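Local coordinates for glutathione S-transferase 2 (PDB 1TU7), which catalyses the conjugation of glutathione to electrophilic compounds and appears to play a central role in the parasite's detoxification system, at residues A[84-89]-A[141-146]. Sequence-based numbering, arbitrary orientation.
Sequences TTYIDM and LILGDK
This is a buried apolar contact, supplemented by one water bridge, in which the first turns of helix 81-107 receive a turn in the loop between helices 109-132 and 149-164. Two neighbours on the helix, Y86 and I87, meet two neighbours on the loop, I142 and L143. The methyl CG2 of I87 is at the middle of the contact: it lies anti to the carbonyl carbon, while CG1 takes the crowded position between N and C (chi1 64°). That methyl nestles against the fork of L143, 3.5 Å from L143 CG and close to both of its methyls, the two side chains crossing at about a right angle. I142 turns its own CG2 toward the same spot, with 4.1 Å between I87 CG2 and I142 CG2.

Y86, with CG anti to its backbone N (chi1 179°), crosses I142 obliquely, runs past L143 in the opposite direction and presents the CD1-CE1 edge of its ring. Y86 CD1 meets L143 CD2 at 3.9 Å, and Y86 CE1 meets I142 CG2 at 3.7 Å. The carbonyl oxygen of I142 also lies at this edge, in the ring plane, where a water completes the link: Y86 OH donates to it at 2.7 Å, and the water donates in turn to I142 O. Because the water lies in the ring plane, the O-H is directed within that plane; packing along the edge positions the ring.

I142 and L143 hold the two central positions of a type I beta turn, closed by G144 N bonding to L141 O and reinforced by L141 N bonding to G144 O. D151 of helix 149-164 accepts from I142 N. The arrangement is a type I turn in a helix-connecting loop packed on a helix of the all-helical C-terminal domain of the GST fold, away from the glutathione site.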
loop_
_atom_site.group_PDB
_atom_site.type_symbol
_atom_site.label_atom_id
_atom_site.label_comp_id
_atom_site.label_asym_id
_atom_site.label_seq_id
_atom_site.Cartn_x
_atom_site.Cartn_y
_atom_site.Cartn_z
ATOM N N THR A 84 -7.982 7.977 11.589
ATOM C CA THR A 84 -7.849 7.681 10.166
ATOM C C THR A 84 -6.411 7.257 9.822
ATOM O O THR A 84 -6.178 6.315 9.070
ATOM C CB THR A 84 -8.278 8.902 9.355
ATOM O OG1 THR A 84 -9.626 9.229 9.697
ATOM C CG2 THR A 84 -8.250 8.620 7.833
ATOM N N THR A 85 -5.446 7.992 10.365
ATOM C CA THR A 85 -4.056 7.681 10.154
ATOM C C THR A 85 -3.689 6.347 10.792
ATOM O O THR A 85 -2.982 5.530 10.200
ATOM C CB THR A 85 -3.199 8.785 10.759
ATOM O OG1 THR A 85 -3.473 10.015 10.085
ATOM C CG2 THR A 85 -1.725 8.523 10.589
ATOM N N TYR A 86 -4.171 6.126 12.013
ATOM C CA TYR A 86 -3.852 4.907 12.746
ATOM C C TYR A 86 -4.320 3.646 12.042
ATOM O O TYR A 86 -3.562 2.684 11.874
ATOM C CB TYR A 86 -4.444 4.968 14.160
ATOM C CG TYR A 86 -4.164 3.710 14.946
ATOM C CD1 TYR A 86 -5.160 2.884 15.347
ATOM C CD2 TYR A 86 -2.871 3.363 15.298
ATOM C CE1 TYR A 86 -4.928 1.742 16.060
ATOM C CE2 TYR A 86 -2.612 2.215 16.029
ATOM C CZ TYR A 86 -3.643 1.425 16.414
ATOM O OH TYR A 86 -3.401 0.273 17.148
ATOM N N ILE A 87 -5.570 3.632 11.601
ATOM C CA ILE A 87 -6.065 2.455 10.929
ATOM C C ILE A 87 -5.365 2.199 9.616
ATOM O O ILE A 87 -5.186 1.066 9.234
ATOM C CB ILE A 87 -7.585 2.474 10.754
ATOM C CG1 ILE A 87 -8.062 3.608 9.839
ATOM C CG2 ILE A 87 -8.233 2.452 12.129
ATOM C CD1 ILE A 87 -9.566 3.695 9.686
ATOM N N ASP A 88 -4.966 3.261 8.921
ATOM C CA ASP A 88 -4.210 3.140 7.673
ATOM C C ASP A 88 -2.869 2.529 7.960
ATOM O O ASP A 88 -2.457 1.549 7.348
ATOM C CB ASP A 88 -4.097 4.536 7.081
ATOM C CG ASP A 88 -3.498 4.600 5.742
ATOM O OD1 ASP A 88 -3.079 3.563 5.173
ATOM O OD2 ASP A 88 -3.427 5.743 5.194
ATOM N N MET A 89 -2.179 3.105 8.935
ATOM C CA MET A 89 -0.878 2.593 9.340
ATOM C C MET A 89 -0.993 1.095 9.704
ATOM O O MET A 89 -0.168 0.277 9.301
ATOM C CB MET A 89 -0.378 3.412 10.527
ATOM C CG MET A 89 0.966 3.012 11.032
ATOM S SD MET A 89 1.415 3.949 12.532
ATOM C CE MET A 89 0.931 2.831 13.766
ATOM N N LEU A 141 -11.895 -3.998 19.044
ATOM C CA LEU A 141 -11.479 -3.834 17.650
ATOM C C LEU A 141 -10.288 -2.889 17.550
ATOM O O LEU A 141 -9.797 -2.333 18.551
ATOM C CB LEU A 141 -12.657 -3.354 16.798
ATOM C CG LEU A 141 -13.918 -4.242 16.902
ATOM C CD1 LEU A 141 -15.138 -3.582 16.242
ATOM C CD2 LEU A 141 -13.621 -5.616 16.329
ATOM N N ILE A 142 -9.801 -2.625 16.336
ATOM C CA ILE A 142 -8.595 -1.827 16.211
ATOM C C ILE A 142 -8.764 -0.430 16.802
ATOM O O ILE A 142 -7.864 0.071 17.451
ATOM C CB ILE A 142 -8.123 -1.824 14.742
ATOM C CG1 ILE A 142 -7.492 -3.177 14.399
ATOM C CG2 ILE A 142 -7.114 -0.723 14.465
ATOM C CD1 ILE A 142 -7.295 -3.404 12.928
ATOM N N LEU A 143 -9.927 0.185 16.622
ATOM C CA LEU A 143 -10.155 1.520 17.192
ATOM C C LEU A 143 -10.798 1.482 18.564
ATOM O O LEU A 143 -11.063 2.541 19.153
ATOM C CB LEU A 143 -10.996 2.391 16.252
ATOM C CG LEU A 143 -10.240 2.884 15.020
ATOM C CD1 LEU A 143 -11.198 3.702 14.111
ATOM C CD2 LEU A 143 -8.997 3.693 15.430
ATOM N N GLY A 144 -11.025 0.278 19.086
ATOM C CA GLY A 144 -11.795 0.096 20.317
ATOM C C GLY A 144 -13.185 -0.441 20.038
ATOM O O GLY A 144 -13.341 -1.585 19.636
ATOM N N ASP A 145 -14.224 0.370 20.245
ATOM C CA ASP A 145 -15.594 -0.123 20.114
ATOM C C ASP A 145 -16.183 -0.067 18.702
ATOM O O ASP A 145 -17.234 -0.632 18.457
ATOM C CB ASP A 145 -16.515 0.686 21.038
ATOM C CG ASP A 145 -16.334 0.328 22.469
ATOM O OD1 ASP A 145 -16.972 1.018 23.308
ATOM O OD2 ASP A 145 -15.615 -0.623 22.854
ATOM N N LYS A 146 -15.521 0.639 17.801
ATOM C CA LYS A 146 -16.090 0.923 16.500
ATOM C C LYS A 146 -15.246 0.276 15.439
ATOM O O LYS A 146 -14.025 0.395 15.428
ATOM C CB LYS A 146 -16.172 2.414 16.287
ATOM C CG LYS A 146 -17.219 3.040 17.206
ATOM C CD LYS A 146 -17.138 4.535 17.255
ATOM C CE LYS A 146 -18.084 5.065 18.318
ATOM N NZ LYS A 146 -17.566 6.368 18.828
HETATM O O HOH W 1 -5.506 -0.926 18.284
#